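Local coordinates for pantothenate synthetase (Francisella tularensis subsp. tularensis, PDB 5HG0), which probably condenses pantoate with beta-alanine to give pantothenate, using ATP and passing through a pantoyl-adenylate intermediate, at residues B[15-20]-B[141-146]; B[28-33]-B[145-150]; B[50-55]-B[88-93]; B[130-135]-B[158-163]. All coordinates share one frame; numbering follows the deposited sequence.

Overall arrangement
Interactions 2 and 3 are pairings in one six-stranded parallel sheet, with strand 26-31 of interaction 2 next to strand 52-57 of interaction 3; their centres lie about 10 Å apart. Asn50 ties them together, its ND2 2.6 Å from Tyr148 OH and its OD1 2.8 Å from Asn146 ND2. Interaction 1 joins helices 10-18 and 127-142 at the N-terminal ends of the sheet's strands, its centre about 22 Å from the chain's centre and away from the predicted sites. Interaction 4 packs helix 127-142 on helix 154-166, and Ile160 CG2 reaches Leu147 CD2 of interaction 2 at 3.8 Å. Bound S-adenosylmethionine touches interactions 2 and 4, beside residues predicted to bind ATP and pantoate.

Interaction 1: residues B[15-20]-B[141-146]; sequences SIRNSL and ITKPNN
Arg17 grips the C-terminal end of helix 127-142 and the residue after it with two neighbouring N-H groups, binding two successive backbone carbonyls where two helices of the Rossmann-like domain meet beside the sheet. NE donates to Thr142 O at 2.7 Å and NH1 to Lys143 O at 3.0 Å, the second bond the straighter at 165°. Both oxygens lie at the edge of the guanidinium, close to its plane, so the paired bonds fix the rotation of the group. The NE donor itself is tilted about 31° from the plane of the Thr142 carbonyl.

The arginine gets there by leaving its helix with CG opposite the backbone N (chi1 179°) and then bending at chi2, which also lays CD against Thr142 O. Lys143 has positive phi and breaks the helix; its CB comes alongside NH1, while its ammonium stays apart from the guanidinium, NZ 5.2 Å from Arg17 NE. Behind this pair, Arg17 also packs on Ile26 of strand 26-31, and Thr142 on Phe13 and Phe28. Thr142 OG1 turns back into its own helix to bond Leu138 O. Asn18 OD1 is 4.3 Å from Lys143 NZ, too far for a hydrogen bond.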
# COMPACT_ATOMS: atom_id res chain seq x y z
N SER B 15 -9.62 1.58 20.95
CA SER B 15 -10.00 2.28 22.17
C SER B 15 -8.78 2.69 22.97
O SER B 15 -8.69 3.83 23.45
CB SER B 15 -10.93 1.39 23.01
OG SER B 15 -12.02 0.92 22.24
N ILE B 16 -7.81 1.78 23.13
CA ILE B 16 -6.59 2.11 23.86
C ILE B 16 -5.80 3.17 23.11
O ILE B 16 -5.33 4.16 23.70
CB ILE B 16 -5.74 0.84 24.08
CG1 ILE B 16 -6.58 -0.28 24.69
CG2 ILE B 16 -4.54 1.15 24.98
CD1 ILE B 16 -6.06 -1.65 24.34
N ARG B 17 -5.64 2.99 21.80
CA ARG B 17 -4.82 3.91 21.01
C ARG B 17 -5.44 5.31 20.97
O ARG B 17 -4.72 6.31 21.03
CB ARG B 17 -4.64 3.37 19.59
CG ARG B 17 -3.83 4.26 18.68
CD ARG B 17 -2.44 4.49 19.24
NE ARG B 17 -1.69 5.47 18.45
CZ ARG B 17 -1.76 6.78 18.62
NH1 ARG B 17 -1.04 7.60 17.86
NH2 ARG B 17 -2.56 7.29 19.55
N ASN B 18 -6.77 5.39 20.89
CA ASN B 18 -7.42 6.69 20.83
C ASN B 18 -7.41 7.43 22.16
O ASN B 18 -7.74 8.62 22.18
CB ASN B 18 -8.86 6.54 20.34
CG ASN B 18 -8.95 6.19 18.87
OD1 ASN B 18 -8.01 6.43 18.11
ND2 ASN B 18 -10.09 5.64 18.46
N SER B 19 -7.05 6.77 23.26
CA SER B 19 -7.00 7.42 24.56
C SER B 19 -5.66 8.08 24.86
O SER B 19 -5.51 8.69 25.92
CB SER B 19 -7.33 6.40 25.66
OG SER B 19 -6.39 5.34 25.67
N LEU B 20 -4.69 7.97 23.95
CA LEU B 20 -3.39 8.60 24.13
C LEU B 20 -3.40 9.98 23.48
O LEU B 20 -3.98 10.17 22.41
CB LEU B 20 -2.29 7.74 23.51
CG LEU B 20 -2.29 6.26 23.90
CD1 LEU B 20 -1.24 5.49 23.11
CD2 LEU B 20 -2.06 6.09 25.39
N ILE B 141 -2.57 1.04 12.05
CA ILE B 141 -3.31 0.79 13.28
C ILE B 141 -2.64 1.48 14.46
O ILE B 141 -3.26 2.29 15.16
CB ILE B 141 -3.45 -0.73 13.52
CG1 ILE B 141 -4.24 -1.39 12.40
CG2 ILE B 141 -4.12 -0.99 14.86
CD1 ILE B 141 -4.07 -2.90 12.34
N THR B 142 -1.37 1.16 14.70
CA THR B 142 -0.69 1.66 15.90
C THR B 142 -0.37 3.14 15.79
O THR B 142 -0.37 3.84 16.81
CB THR B 142 0.58 0.85 16.16
OG1 THR B 142 1.45 0.95 15.03
CG2 THR B 142 0.24 -0.61 16.39
N LYS B 143 -0.09 3.63 14.59
CA LYS B 143 0.29 5.02 14.36
C LYS B 143 1.37 5.49 15.34
O LYS B 143 1.13 6.42 16.13
CB LYS B 143 -0.92 5.94 14.41
CG LYS B 143 -1.88 5.77 13.24
CD LYS B 143 -3.17 6.53 13.47
CE LYS B 143 -3.96 5.93 14.62
NZ LYS B 143 -5.22 6.68 14.89
N PRO B 144 2.55 4.88 15.32
CA PRO B 144 3.56 5.19 16.33
C PRO B 144 4.48 6.33 15.91
O PRO B 144 4.56 6.71 14.74
CB PRO B 144 4.35 3.88 16.41
CG PRO B 144 4.33 3.37 15.00
CD PRO B 144 3.01 3.84 14.39
N ASN B 145 5.17 6.87 16.91
CA ASN B 145 6.22 7.85 16.64
C ASN B 145 7.50 7.17 16.19
O ASN B 145 8.19 7.67 15.29
CB ASN B 145 6.48 8.71 17.88
CG ASN B 145 5.27 9.51 18.31
OD1 ASN B 145 4.68 9.24 19.36
ND2 ASN B 145 4.90 10.50 17.51
N ASN B 146 7.83 6.04 16.80
CA ASN B 146 9.09 5.35 16.56
C ASN B 146 8.84 3.89 16.27
O ASN B 146 8.07 3.23 16.98
CB ASN B 146 10.02 5.50 17.78
CG ASN B 146 10.50 6.92 17.98
OD1 ASN B 146 11.04 7.54 17.06
ND2 ASN B 146 10.30 7.45 19.19

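Interaction 2: residues B[28-33]-B[145-150]; sequences FVPTMG and NNLYLG. With SAM (S-adenosylmethionine), chain D.
Phe28 and Leu147 form the one bridge of a parallel pair whose strands diverge at 40°, and beyond it the sheet opens around a nucleoside. Phe28 N donates to Asn146 O at 2.9 Å, and Tyr148 N answers to Phe28 O at 3.3 Å, both donors lying nearly along the C=O axis. Side chains add to the bridge: Leu147 CD1 wedges against Pro30 CD at 3.6 Å, the two side chains crossing at about a right angle, and against Phe28 CD2 at 3.9 Å, where the side chains run side by side. Pro30 CD also sits over one face of the Phe28 ring, toward its rim. Val29 CG2 meets Tyr148 CB, and Phe28 O lies at the edge of the tyrosine ring.

In the split, Gly150 N makes weak bonds to the ribose O2' and O3' of S-adenosylmethionine. Pro30 O comes 3.4 Å from its C5', and selenomethionine Met32 lays CG against its CA, 3.7 Å away. Met32, Gly33 and Gly150 belong to the predicted ATP site, so the ligand probably occupies the nucleotide pocket of this HUP-clan fold. Strand 52-57 pairs with the far edge of strand 26-31, strand 172-176 borders strand 146-150, and helix 37-49 packs on Val29 and Tyr148.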
# COMPACT_ATOMS: atom_id res chain seq x y z
N PHE B 28 6.78 1.37 18.84
CA PHE B 28 6.12 0.16 18.35
C PHE B 28 7.17 -0.86 17.95
O PHE B 28 8.10 -0.54 17.21
CB PHE B 28 5.21 0.49 17.16
CG PHE B 28 4.53 -0.70 16.55
CD1 PHE B 28 3.92 -1.66 17.35
CD2 PHE B 28 4.47 -0.85 15.18
CE1 PHE B 28 3.28 -2.75 16.79
CE2 PHE B 28 3.84 -1.93 14.60
CZ PHE B 28 3.25 -2.89 15.41
N VAL B 29 7.02 -2.08 18.45
CA VAL B 29 7.89 -3.20 18.11
C VAL B 29 7.03 -4.33 17.59
O VAL B 29 6.40 -5.06 18.36
CB VAL B 29 8.74 -3.65 19.32
CG1 VAL B 29 9.62 -4.83 18.92
CG2 VAL B 29 9.58 -2.50 19.84
N PRO B 30 6.96 -4.51 16.27
CA PRO B 30 6.18 -5.63 15.71
C PRO B 30 6.99 -6.92 15.73
O PRO B 30 8.15 -6.94 15.31
CB PRO B 30 5.88 -5.17 14.28
CG PRO B 30 7.01 -4.28 13.94
CD PRO B 30 7.44 -3.60 15.22
N THR B 31 6.38 -7.99 16.23
CA THR B 31 7.00 -9.31 16.26
C THR B 31 5.99 -10.34 15.79
O THR B 31 4.81 -10.05 15.58
CB THR B 31 7.50 -9.68 17.66
OG1 THR B 31 6.39 -10.06 18.48
CG2 THR B 31 8.23 -8.52 18.32
N MSE B 32 6.47 -11.57 15.63
CA MSE B 32 5.60 -12.72 15.40
C MSE B 32 5.70 -13.68 16.58
O MSE B 32 5.58 -14.90 16.41
CB MSE B 32 5.95 -13.43 14.10
CG MSE B 32 5.80 -12.55 12.87
SE MSE B 32 5.82 -13.56 11.20
CE MSE B 32 7.47 -14.57 11.48
N GLY B 33 5.93 -13.13 17.77
CA GLY B 33 5.99 -13.93 18.97
C GLY B 33 7.27 -14.75 19.08
O GLY B 33 8.26 -14.54 18.37
N ASN B 145 5.17 6.87 16.91
CA ASN B 145 6.22 7.85 16.64
C ASN B 145 7.50 7.17 16.19
O ASN B 145 8.19 7.67 15.29
CB ASN B 145 6.48 8.71 17.88
CG ASN B 145 5.27 9.51 18.31
OD1 ASN B 145 4.68 9.24 19.36
ND2 ASN B 145 4.90 10.50 17.51
N ASN B 146 7.83 6.04 16.80
CA ASN B 146 9.09 5.35 16.56
C ASN B 146 8.84 3.89 16.27
O ASN B 146 8.07 3.23 16.98
CB ASN B 146 10.02 5.50 17.78
CG ASN B 146 10.50 6.92 17.98
OD1 ASN B 146 11.04 7.54 17.06
ND2 ASN B 146 10.30 7.45 19.19
N LEU B 147 9.49 3.38 15.22
CA LEU B 147 9.41 1.97 14.84
C LEU B 147 10.79 1.35 14.98
O LEU B 147 11.77 1.89 14.46
CB LEU B 147 8.90 1.83 13.41
CG LEU B 147 8.92 0.42 12.81
CD1 LEU B 147 7.95 -0.49 13.54
CD2 LEU B 147 8.61 0.46 11.31
N TYR B 148 10.87 0.21 15.66
CA TYR B 148 12.14 -0.43 15.97
C TYR B 148 12.25 -1.74 15.20
O TYR B 148 11.35 -2.59 15.27
CB TYR B 148 12.27 -0.66 17.48
CG TYR B 148 12.29 0.64 18.25
CD1 TYR B 148 11.11 1.29 18.59
CD2 TYR B 148 13.49 1.25 18.59
CE1 TYR B 148 11.12 2.49 19.28
CE2 TYR B 148 13.51 2.45 19.28
CZ TYR B 148 12.32 3.06 19.62
OH TYR B 148 12.34 4.26 20.30
N LEU B 149 13.35 -1.89 14.47
CA LEU B 149 13.58 -3.03 13.60
C LEU B 149 14.96 -3.61 13.87
O LEU B 149 15.91 -2.89 14.18
CB LEU B 149 13.48 -2.62 12.12
CG LEU B 149 12.14 -2.02 11.68
CD1 LEU B 149 12.26 -1.46 10.26
CD2 LEU B 149 11.03 -3.05 11.76
N GLY B 150 15.06 -4.93 13.75
CA GLY B 150 16.33 -5.61 13.93
C GLY B 150 17.14 -5.65 12.65
O GLY B 150 16.60 -5.73 11.55
N SAM D . 8.40 -9.96 9.66
CA SAM D . 7.58 -9.96 10.87
C SAM D . 6.47 -8.91 10.81
O SAM D . 6.61 -7.80 11.30
OXT SAM D . 5.40 -9.17 10.24
CB SAM D . 8.46 -9.82 12.12
CG SAM D . 9.49 -10.94 12.21
SD SAM D . 10.76 -10.82 13.50
CE SAM D . 10.26 -12.21 14.55
C5' SAM D . 10.32 -9.41 14.55
C4' SAM D . 11.46 -8.40 14.74
O4' SAM D . 12.50 -8.91 15.56
C3' SAM D . 12.09 -8.02 13.41
O3' SAM D . 12.18 -6.62 13.32
C2' SAM D . 13.48 -8.60 13.46
O2' SAM D . 14.41 -7.78 12.79
C1' SAM D . 13.75 -8.63 14.95
N9 SAM D . 14.78 -9.64 15.26
C8 SAM D . 14.70 -10.99 15.04
N7 SAM D . 15.85 -11.56 15.44
C5 SAM D . 16.68 -10.60 15.91
C6 SAM D . 17.96 -10.65 16.44
N6 SAM D . 18.60 -11.81 16.55
N1 SAM D . 18.57 -9.48 16.85
C2 SAM D . 17.90 -8.27 16.73
N3 SAM D . 16.62 -8.24 16.20
C4 SAM D . 16.02 -9.38 15.80

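Interaction 3: residues B[50-55]-B[88-93]; sequences NDVVIV and DVDVLF
Asp90 reaches across to Val53 just before its strand begins, substituting a carboxylate for a backbone acceptor. Its OD2 takes Val53 N at 2.7 Å, fairly straight (164°), met on the anti side and 33° out of the carboxylate plane. With CG beside its own backbone N (chi1 -55°), the carboxylate also lies over Val52 CA. Asp90 N and Val91 N both approach Val53 O weakly. Further along the bonds strengthen: Val55 N donates to Val91 O at 3.0 Å, and Phe93 N to Val55 O at 2.8 Å. The same two acceptors draw CA-H contacts, Ile54 CA to Val91 O and Leu92 CA to Val55 O.

This is parallel pairing in a Rossmann-like sheet, entered from helix 77-86 through a Schellman motif at Asp88. Ile54 and Val91 lie side by side on one face, Ile54 CG1 4.2 Å from Val91 CB; Val55 points to the other, its side chain crossing that of Val89 at about a right angle, Val55 CG2 4.0 Å from Val89 CG1, against Ile43 and Leu84. Leu92 CD1 comes 3.3 Å from Val55 O. Asp51 OD2 accepts from Lys25 N, and strand 26-31 holds the opposite edge of strand 52-57 through backbone bonds from Val52 and Ile54.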
# COMPACT_ATOMS: atom_id res chain seq x y z
N ASN B 50 10.75 6.21 24.68
CA ASN B 50 9.33 6.45 24.49
C ASN B 50 8.60 6.40 25.83
O ASN B 50 9.05 5.77 26.79
CB ASN B 50 8.71 5.44 23.51
CG ASN B 50 9.34 5.51 22.13
OD1 ASN B 50 8.88 6.26 21.27
ND2 ASN B 50 10.38 4.72 21.92
N ASP B 51 7.45 7.07 25.86
CA ASP B 51 6.57 7.01 27.03
C ASP B 51 5.68 5.78 26.98
O ASP B 51 5.38 5.19 28.03
CB ASP B 51 5.72 8.28 27.10
CG ASP B 51 6.54 9.54 26.89
OD1 ASP B 51 7.67 9.61 27.43
OD2 ASP B 51 6.07 10.46 26.19
N VAL B 52 5.24 5.39 25.79
CA VAL B 52 4.37 4.24 25.59
C VAL B 52 5.03 3.30 24.59
O VAL B 52 5.44 3.74 23.51
CB VAL B 52 2.97 4.66 25.10
CG1 VAL B 52 2.10 3.44 24.88
CG2 VAL B 52 2.31 5.61 26.09
N VAL B 53 5.12 2.03 24.95
CA VAL B 53 5.71 1.00 24.09
C VAL B 53 4.63 -0.01 23.76
O VAL B 53 4.09 -0.67 24.66
CB VAL B 53 6.92 0.32 24.74
CG1 VAL B 53 7.33 -0.90 23.94
CG2 VAL B 53 8.08 1.30 24.85
N ILE B 54 4.32 -0.14 22.47
CA ILE B 54 3.39 -1.15 21.98
C ILE B 54 4.20 -2.26 21.33
O ILE B 54 5.11 -2.00 20.54
CB ILE B 54 2.39 -0.55 20.97
CG1 ILE B 54 1.70 0.68 21.56
CG2 ILE B 54 1.36 -1.60 20.56
CD1 ILE B 54 0.94 1.51 20.54
N VAL B 55 3.88 -3.51 21.69
CA VAL B 55 4.45 -4.68 21.05
C VAL B 55 3.31 -5.48 20.44
O VAL B 55 2.31 -5.74 21.11
CB VAL B 55 5.26 -5.55 22.04
CG1 VAL B 55 5.61 -6.89 21.40
CG2 VAL B 55 6.51 -4.82 22.48
N ASP B 88 7.70 -4.51 31.44
CA ASP B 88 6.77 -3.40 31.64
C ASP B 88 6.34 -2.79 30.31
O ASP B 88 6.35 -1.57 30.13
CB ASP B 88 7.36 -2.35 32.58
CG ASP B 88 7.44 -2.82 34.02
OD1 ASP B 88 6.54 -3.58 34.44
OD2 ASP B 88 8.39 -2.44 34.73
N VAL B 89 5.96 -3.65 29.37
CA VAL B 89 5.41 -3.18 28.10
C VAL B 89 3.99 -2.68 28.34
O VAL B 89 3.19 -3.33 29.02
CB VAL B 89 5.44 -4.30 27.05
CG1 VAL B 89 4.51 -3.97 25.89
CG2 VAL B 89 6.86 -4.49 26.55
N ASP B 90 3.68 -1.51 27.79
CA ASP B 90 2.39 -0.88 28.07
C ASP B 90 1.24 -1.65 27.42
O ASP B 90 0.30 -2.06 28.10
CB ASP B 90 2.40 0.58 27.59
CG ASP B 90 3.54 1.37 28.20
OD1 ASP B 90 3.38 1.91 29.32
OD2 ASP B 90 4.61 1.46 27.55
N VAL B 91 1.30 -1.84 26.11
CA VAL B 91 0.23 -2.49 25.36
C VAL B 91 0.79 -3.66 24.57
O VAL B 91 1.82 -3.53 23.89
CB VAL B 91 -0.48 -1.50 24.41
CG1 VAL B 91 -1.65 -2.18 23.72
CG2 VAL B 91 -0.93 -0.26 25.16
N LEU B 92 0.12 -4.80 24.67
CA LEU B 92 0.34 -5.92 23.75
C LEU B 92 -0.81 -5.95 22.76
O LEU B 92 -1.98 -5.93 23.15
CB LEU B 92 0.43 -7.25 24.51
CG LEU B 92 0.35 -8.52 23.65
CD1 LEU B 92 1.43 -8.54 22.57
CD2 LEU B 92 0.44 -9.77 24.52
N PHE B 93 -0.48 -5.99 21.47
CA PHE B 93 -1.47 -6.07 20.40
C PHE B 93 -1.34 -7.44 19.75
O PHE B 93 -0.38 -7.71 19.02
CB PHE B 93 -1.28 -4.94 19.39
CG PHE B 93 -2.30 -4.93 18.30
CD1 PHE B 93 -3.63 -5.23 18.57
CD2 PHE B 93 -1.95 -4.62 16.99
CE1 PHE B 93 -4.59 -5.21 17.57
CE2 PHE B 93 -2.90 -4.60 15.98
CZ PHE B 93 -4.21 -4.90 16.27

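Interaction 4: residues B[130-135]-B[158-163]; sequences GMLTVV and MLIKQL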
# COMPACT_ATOMS: atom_id res chain seq x y z
N GLY B 130 3.94 -10.02 1.42
CA GLY B 130 3.15 -10.26 2.62
C GLY B 130 3.63 -9.45 3.81
O GLY B 130 2.82 -8.92 4.57
N MSE B 131 4.94 -9.34 3.97
CA MSE B 131 5.52 -8.58 5.07
C MSE B 131 5.18 -7.09 4.96
O MSE B 131 4.75 -6.48 5.93
CB MSE B 131 7.04 -8.77 5.11
CG MSE B 131 7.75 -8.02 6.24
SE MSE B 131 8.22 -6.18 5.81
CE MSE B 131 9.44 -6.52 4.32
N LEU B 132 5.39 -6.53 3.76
CA LEU B 132 5.14 -5.10 3.58
C LEU B 132 3.67 -4.76 3.78
O LEU B 132 3.34 -3.72 4.35
CB LEU B 132 5.60 -4.67 2.18
CG LEU B 132 7.12 -4.58 2.00
CD1 LEU B 132 7.47 -4.25 0.56
CD2 LEU B 132 7.69 -3.55 2.95
N THR B 133 2.77 -5.64 3.31
CA THR B 133 1.34 -5.37 3.46
C THR B 133 0.93 -5.31 4.93
O THR B 133 0.18 -4.43 5.34
CB THR B 133 0.53 -6.42 2.72
OG1 THR B 133 0.92 -6.46 1.34
CG2 THR B 133 -0.96 -6.10 2.79
N VAL B 134 1.44 -6.25 5.74
CA VAL B 134 1.00 -6.29 7.13
C VAL B 134 1.67 -5.19 7.95
O VAL B 134 1.07 -4.66 8.89
CB VAL B 134 1.26 -7.68 7.74
CG1 VAL B 134 2.74 -7.92 7.99
CG2 VAL B 134 0.47 -7.85 9.04
N VAL B 135 2.91 -4.82 7.61
CA VAL B 135 3.56 -3.72 8.31
C VAL B 135 2.80 -2.42 8.07
O VAL B 135 2.59 -1.62 8.99
CB VAL B 135 5.04 -3.61 7.90
CG1 VAL B 135 5.59 -2.24 8.26
CG2 VAL B 135 5.85 -4.69 8.58
N MSE B 158 15.35 -2.21 4.82
CA MSE B 158 15.43 -1.31 3.67
C MSE B 158 14.08 -1.11 2.99
O MSE B 158 13.76 -0.00 2.56
CB MSE B 158 16.45 -1.84 2.65
CG MSE B 158 17.90 -1.57 3.01
SE MSE B 158 19.15 -2.31 1.70
CE MSE B 158 18.57 -1.33 0.13
N LEU B 159 13.30 -2.19 2.89
CA LEU B 159 12.00 -2.10 2.24
C LEU B 159 11.01 -1.32 3.09
O LEU B 159 10.21 -0.53 2.57
CB LEU B 159 11.47 -3.49 1.93
CG LEU B 159 12.23 -4.28 0.86
CD1 LEU B 159 11.70 -5.71 0.77
CD2 LEU B 159 12.13 -3.60 -0.49
N ILE B 160 11.04 -1.53 4.41
CA ILE B 160 10.14 -0.80 5.30
C ILE B 160 10.51 0.68 5.34
O ILE B 160 9.63 1.55 5.41
CB ILE B 160 10.14 -1.44 6.70
CG1 ILE B 160 9.49 -2.82 6.64
CG2 ILE B 160 9.40 -0.56 7.69
CD1 ILE B 160 9.62 -3.61 7.93
N LYS B 161 11.81 0.99 5.30
CA LYS B 161 12.23 2.38 5.16
C LYS B 161 11.66 3.00 3.89
O LYS B 161 11.18 4.14 3.91
CB LYS B 161 13.76 2.47 5.15
CG LYS B 161 14.41 2.39 6.52
CD LYS B 161 15.92 2.46 6.41
CE LYS B 161 16.58 2.46 7.78
NZ LYS B 161 18.06 2.34 7.67
N GLN B 162 11.69 2.25 2.78
CA GLN B 162 11.05 2.73 1.56
C GLN B 162 9.55 2.85 1.74
O GLN B 162 8.93 3.80 1.24
CB GLN B 162 11.38 1.78 0.40
CG GLN B 162 10.94 2.29 -0.96
CD GLN B 162 11.71 3.53 -1.38
OE1 GLN B 162 12.94 3.54 -1.37
NE2 GLN B 162 10.98 4.58 -1.75
N LEU B 163 8.94 1.90 2.46
CA LEU B 163 7.49 1.93 2.68
C LEU B 163 7.08 3.19 3.44
O LEU B 163 6.16 3.90 3.02
CB LEU B 163 7.07 0.68 3.45
CG LEU B 163 5.57 0.51 3.74
CD1 LEU B 163 4.83 0.01 2.51
CD2 LEU B 163 5.36 -0.42 4.93
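Ile160 CD1 touches both Met131 SE and Val135 CG2 where helices 127-142 and 154-166 meet, the two that flank strand 146-150 in the chain, an alpha-beta-alpha unit of the Rossmann-like domain. The axes of segments 130-135 and 158-163 approach to 10.5 Å and cross at -44°. The contact consists of apolar packing throughout. On the selenomethionine chain of Met131, SE sits 3.6 Å from Ile160 CD1 and almost as near CG1. With CG opposite the backbone N and bends at chi2 (-86°) and chi3, the chain folds across the isoleucine obliquely and carries CE toward Leu159 CD1.

Branched aliphatic chains supply the rest. Leu132 CD2 reaches over Leu159 CB at 3.9 Å, those side chains crossing at about a right angle, and also touches Ile160 CG1 and Leu163 CB. Val135 divides its two methyls, CG2 going to Ile160 CD1 at 4.0 Å and CG1 to Leu163 CD2.

Around this core, Ile160 continues onto Ile173 of strand 172-176, and Leu107 of the second subunit packs on Leu132 and Leu163, bringing the contact to the dimer interface. Met131 also touches S-adenosylmethionine and lies near Gln63 and Gln156, predicted pantoate-binding residues. Leu163 CD2 touches Val135 CG1 at 3.8 Å and Leu132 O at 3.9 Å.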